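Local coordinates for leucine-rich repeat protein (Bacteroides thetaiotaomicron, PDB 4ECN) that is of unknown function but, as an extracellular leucine-rich repeat protein with DUF4458 domains, probably binds other proteins, at residues S766-T770 with Q771-S775; S716-K720 with D721-K725. All blocks are in the same frame, centred on the assembly; numbering follows the deposited sequence.

Contact 1: S766-T770 with Q771-S775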
loop_
_atom_site.group_PDB
_atom_site.type_symbol
_atom_site.label_atom_id
_atom_site.label_comp_id
_atom_site.label_asym_id
_atom_site.label_seq_id
_atom_site.Cartn_x
_atom_site.Cartn_y
_atom_site.Cartn_z
ATOM N N SER A 766 19.958 -40.337 27.006
ATOM C CA SER A 766 21.268 -40.834 27.430
ATOM C C SER A 766 21.626 -42.114 26.639
ATOM O O SER A 766 22.785 -42.586 26.621
ATOM C CB SER A 766 21.267 -41.097 28.928
ATOM O OG SER A 766 20.248 -42.028 29.239
ATOM N N SER A 767 20.592 -42.631 25.956
ATOM C CA SER A 767 20.548 -43.819 25.117
ATOM C C SER A 767 19.751 -43.463 23.851
ATOM O O SER A 767 18.603 -43.022 23.926
ATOM C CB SER A 767 19.933 -44.974 25.905
ATOM O OG SER A 767 19.807 -46.154 25.132
ATOM N N PHE A 768 20.384 -43.591 22.706
ATOM C CA PHE A 768 19.827 -43.220 21.427
ATOM C C PHE A 768 18.518 -43.974 21.141
ATOM O O PHE A 768 18.477 -45.212 21.239
ATOM C CB PHE A 768 20.859 -43.495 20.322
ATOM C CG PHE A 768 20.606 -42.810 19.006
ATOM C CD1 PHE A 768 19.635 -43.282 18.131
ATOM C CD2 PHE A 768 21.386 -41.740 18.604
ATOM C CE1 PHE A 768 19.399 -42.646 16.909
ATOM C CE2 PHE A 768 21.156 -41.111 17.375
ATOM C CZ PHE A 768 20.169 -41.576 16.529
ATOM N N PRO A 769 17.441 -43.228 20.766
ATOM C CA PRO A 769 16.177 -43.886 20.390
ATOM C C PRO A 769 16.241 -44.390 18.929
ATOM O O PRO A 769 16.036 -43.624 17.993
ATOM C CB PRO A 769 15.142 -42.774 20.591
ATOM C CG PRO A 769 15.894 -41.493 20.471
ATOM C CD PRO A 769 17.350 -41.757 20.595
ATOM N N THR A 770 16.587 -45.660 18.738
ATOM C CA THR A 770 16.766 -46.244 17.407
ATOM C C THR A 770 15.435 -46.639 16.748
ATOM O O THR A 770 15.446 -47.001 15.570
ATOM C CB THR A 770 17.681 -47.469 17.485
ATOM O OG1 THR A 770 17.214 -48.339 18.516
ATOM C CG2 THR A 770 19.118 -47.094 17.769
ATOM N N GLN A 771 14.295 -46.570 17.477
ATOM C CA GLN A 771 12.993 -46.924 16.893
ATOM C C GLN A 771 12.756 -46.120 15.595
ATOM O O GLN A 771 12.549 -46.781 14.570
ATOM C CB GLN A 771 11.807 -46.738 17.861
ATOM C CG GLN A 771 11.922 -47.499 19.170
ATOM C CD GLN A 771 12.557 -46.677 20.271
ATOM O OE1 GLN A 771 13.330 -45.724 20.044
ATOM N NE2 GLN A 771 12.224 -47.034 21.499
ATOM N N PRO A 772 12.887 -44.747 15.581
ATOM C CA PRO A 772 12.698 -43.994 14.318
ATOM C C PRO A 772 13.635 -44.407 13.175
ATOM O O PRO A 772 13.287 -44.196 12.021
ATOM C CB PRO A 772 13.006 -42.552 14.711
ATOM C CG PRO A 772 12.840 -42.487 16.187
ATOM C CD PRO A 772 13.163 -43.828 16.712
ATOM N N LEU A 773 14.790 -45.017 13.470
ATOM C CA LEU A 773 15.717 -45.455 12.418
ATOM C C LEU A 773 15.173 -46.686 11.637
ATOM O O LEU A 773 15.738 -47.047 10.589
ATOM C CB LEU A 773 17.101 -45.779 13.002
ATOM C CG LEU A 773 17.728 -44.733 13.925
ATOM C CD1 LEU A 773 19.093 -45.194 14.375
ATOM C CD2 LEU A 773 17.813 -43.380 13.275
ATOM N N ASN A 774 14.049 -47.284 12.113
ATOM C CA ASN A 774 13.390 -48.433 11.470
ATOM C C ASN A 774 12.732 -48.020 10.140
ATOM O O ASN A 774 12.562 -48.863 9.251
ATOM C CB ASN A 774 12.348 -49.082 12.388
ATOM C CG ASN A 774 11.978 -50.487 11.970
ATOM O OD1 ASN A 774 10.792 -50.844 11.849
ATOM N ND2 ASN A 774 12.986 -51.318 11.708
ATOM N N SER A 775 12.380 -46.728 10.007
ATOM C CA SER A 775 11.778 -46.176 8.808
ATOM C C SER A 775 12.734 -46.273 7.623
ATOM O O SER A 775 13.864 -45.794 7.689
ATOM C CB SER A 775 11.368 -44.727 9.030
ATOM O OG SER A 775 10.889 -44.200 7.805
#
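Gln-771 bends back over Pro-769: with CG anti to the carbonyl carbon (chi1 -56°) and a kink at chi2, its amide oxygen OE1 ends 3.5 Å from Pro-769 CB, a van der Waals contact. At Pro-772 the ring lies against the backbone of the preceding segment, CD standing 3.2 Å from Pro-769 O. Pro-772 also opens the short 3-10 segment 772-774, which sits in the loop between strands 757-759 and 780-782 of the parallel sheet, a connection of the kind that joins successive strands in a leucine-rich repeat solenoid. Leu-773 turns its side chain toward 766-770 and also bonds through its backbone. Its N donates to Thr-770 O at 3.0 Å, an i+3 to i bond that closes a beta turn over Thr-770 to Leu-773; at 133° it is bent, with the donor above the carbonyl plane. From the same residue the side chain reaches back along the chain. CD1 meets Phe-768 CE1 at 3.6 Å, the two side chains crossing at about a right angle, and packs 3.9 Å from Thr-770 CG2. Phe-768 also touches Ile-783 and Pro-799 in neighbouring loops. At Asn-774 the backbone N bonds to Gln-771 O at 2.9 Å, while the side-chain OD1 accepts from Ala-749 N.

Contact 2: S716-K720 with D721-K725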
loop_
_atom_site.group_PDB
_atom_site.type_symbol
_atom_site.label_atom_id
_atom_site.label_comp_id
_atom_site.label_asym_id
_atom_site.label_seq_id
_atom_site.Cartn_x
_atom_site.Cartn_y
_atom_site.Cartn_z
ATOM N N SER A 716 0.871 -44.346 22.316
ATOM C CA SER A 716 0.756 -42.895 22.236
ATOM C C SER A 716 0.368 -42.490 20.830
ATOM O O SER A 716 -0.355 -41.515 20.640
ATOM C CB SER A 716 2.060 -42.213 22.641
ATOM O OG SER A 716 2.267 -42.250 24.042
ATOM N N LEU A 717 0.896 -43.211 19.848
ATOM C CA LEU A 717 0.658 -43.010 18.425
ATOM C C LEU A 717 -0.198 -44.127 17.817
ATOM O O LEU A 717 -0.318 -44.189 16.597
ATOM C CB LEU A 717 2.027 -42.981 17.722
ATOM C CG LEU A 717 2.793 -41.663 17.706
ATOM C CD1 LEU A 717 4.160 -41.861 17.117
ATOM C CD2 LEU A 717 2.081 -40.641 16.839
ATOM N N LYS A 718 -0.754 -45.035 18.658
ATOM C CA LYS A 718 -1.503 -46.227 18.237
ATOM C C LYS A 718 -2.284 -46.923 19.388
ATOM O O LYS A 718 -1.857 -46.842 20.547
ATOM C CB LYS A 718 -0.515 -47.257 17.652
ATOM C CG LYS A 718 0.538 -47.770 18.649
ATOM C CD LYS A 718 1.548 -48.791 18.056
ATOM C CE LYS A 718 0.983 -50.093 17.500
ATOM N NZ LYS A 718 0.237 -50.903 18.507
ATOM N N PRO A 719 -3.355 -47.711 19.071
ATOM C CA PRO A 719 -4.001 -48.535 20.109
ATOM C C PRO A 719 -3.171 -49.812 20.399
ATOM O O PRO A 719 -2.154 -50.038 19.734
ATOM C CB PRO A 719 -5.346 -48.854 19.496
ATOM C CG PRO A 719 -5.096 -48.851 18.031
ATOM C CD PRO A 719 -3.979 -47.932 17.748
ATOM N N LYS A 720 -3.620 -50.669 21.340
ATOM C CA LYS A 720 -2.870 -51.849 21.789
ATOM C C LYS A 720 -2.629 -52.878 20.667
ATOM O O LYS A 720 -1.475 -53.343 20.545
ATOM C CB LYS A 720 -3.549 -52.551 22.995
ATOM C CG LYS A 720 -2.751 -53.706 23.656
ATOM C CD LYS A 720 -1.347 -53.307 24.157
ATOM C CE LYS A 720 -0.346 -54.458 24.153
ATOM N NZ LYS A 720 1.044 -53.988 24.426
ATOM N N ASP A 721 -3.643 -53.286 19.891
ATOM C CA ASP A 721 -3.301 -54.297 18.874
ATOM C C ASP A 721 -3.867 -53.869 17.542
ATOM O O ASP A 721 -4.816 -54.446 16.998
ATOM C CB ASP A 721 -3.756 -55.720 19.257
ATOM C CG ASP A 721 -3.089 -56.303 20.500
ATOM O OD1 ASP A 721 -1.925 -56.785 20.386
ATOM O OD2 ASP A 721 -3.758 -56.331 21.578
ATOM N N GLY A 722 -3.228 -52.831 17.036
ATOM C CA GLY A 722 -3.530 -52.191 15.771
ATOM C C GLY A 722 -2.913 -50.820 15.696
ATOM O O GLY A 722 -2.134 -50.430 16.573
ATOM N N ASN A 723 -3.254 -50.099 14.633
ATOM C CA ASN A 723 -2.833 -48.726 14.362
ATOM C C ASN A 723 -4.020 -47.872 14.079
ATOM O O ASN A 723 -5.021 -48.377 13.573
ATOM C CB ASN A 723 -1.860 -48.648 13.178
ATOM C CG ASN A 723 -0.486 -49.161 13.452
ATOM O OD1 ASN A 723 0.140 -48.850 14.471
ATOM N ND2 ASN A 723 0.059 -49.861 12.484
ATOM N N TYR A 724 -3.901 -46.570 14.352
ATOM C CA TYR A 724 -4.964 -45.640 14.013
ATOM C C TYR A 724 -4.901 -45.382 12.486
ATOM O O TYR A 724 -3.826 -45.451 11.877
ATOM C CB TYR A 724 -4.886 -44.362 14.854
ATOM C CG TYR A 724 -5.136 -44.593 16.333
ATOM C CD1 TYR A 724 -6.301 -45.220 16.777
ATOM C CD2 TYR A 724 -4.255 -44.104 17.291
ATOM C CE1 TYR A 724 -6.554 -45.398 18.136
ATOM C CE2 TYR A 724 -4.511 -44.252 18.656
ATOM C CZ TYR A 724 -5.663 -44.899 19.075
ATOM O OH TYR A 724 -5.893 -45.078 20.426
ATOM N N LYS A 725 -6.096 -45.204 11.880
ATOM C CA LYS A 725 -6.460 -45.061 10.469
ATOM C C LYS A 725 -5.483 -44.199 9.666
ATOM O O LYS A 725 -5.145 -44.607 8.550
ATOM C CB LYS A 725 -7.856 -44.436 10.411
ATOM C CG LYS A 725 -8.557 -44.290 9.059
ATOM C CD LYS A 725 -9.769 -43.377 9.256
ATOM C CE LYS A 725 -10.682 -43.264 8.069
ATOM N NZ LYS A 725 -11.879 -42.442 8.404
#
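Pro-719 and Tyr-724 approach from opposite directions, and the proline lies on the tyrosine ring in a CH-pi contact. Together they pack across a reversal of the chain in the loop between strands 701-703 and 732-734 of the leucine-rich repeat solenoid; the CA 717 to 720 and CA 721 to 724 directions differ by 149°. Pro-719 CD sits 3.5 Å from the ring centroid and only 5° off the ring normal, so it is centred over one face. Farther round the proline, CG is 3.7 Å from Tyr-724 CE1. The ring also meets Lys-718, whose carbonyl C lies obliquely 3.6 Å from Tyr-724 CE2. Tyr-724 touches Phe-693 and Ala-694 of helix 690-694 as well, joining the turn to that helix.

Lys-718 crosses Asn-723 obliquely, with CE 3.4 Å from Asn-723 OD1. That oxygen is hydrogen-bonded to Thr-751 OG1, and Asn-723 ND2 to Thr-750 O, so the amide links the turn to a later loop. The lysine curls over the bend: CG stands between the backbone N and the carbonyl carbon (chi1 62°), and the chain bends again at chi3 and chi4. Its ammonium thus bridges two backbone oxygens of the turn, NZ bonding Pro-719 O at 2.8 Å almost in line with the C=O and Gly-722 O at 3.1 Å.

From the N terminus, the chain leaves strand 701-703 and enters contact 2, where residues 716-725 fold back on themselves before strand 732-734. It then runs through that strand, the loop holding 746-751 and strand 757-759, and reaches contact 1 (766-775), where it turns at 770-774 before strand 780-782. The two are in series, neither nested nor crossing, and each lies in a connection between consecutive strands of one parallel sheet. The centres of contact 1 and contact 2 are about 19 Å apart, and the nearest atoms of contact 1 and contact 2 about 9 Å. The loop at 746-751 adjoins both: contact 2 meets it through Asp-746, Thr-750 and Thr-751, contact 1 through Arg-748 and Ala-749.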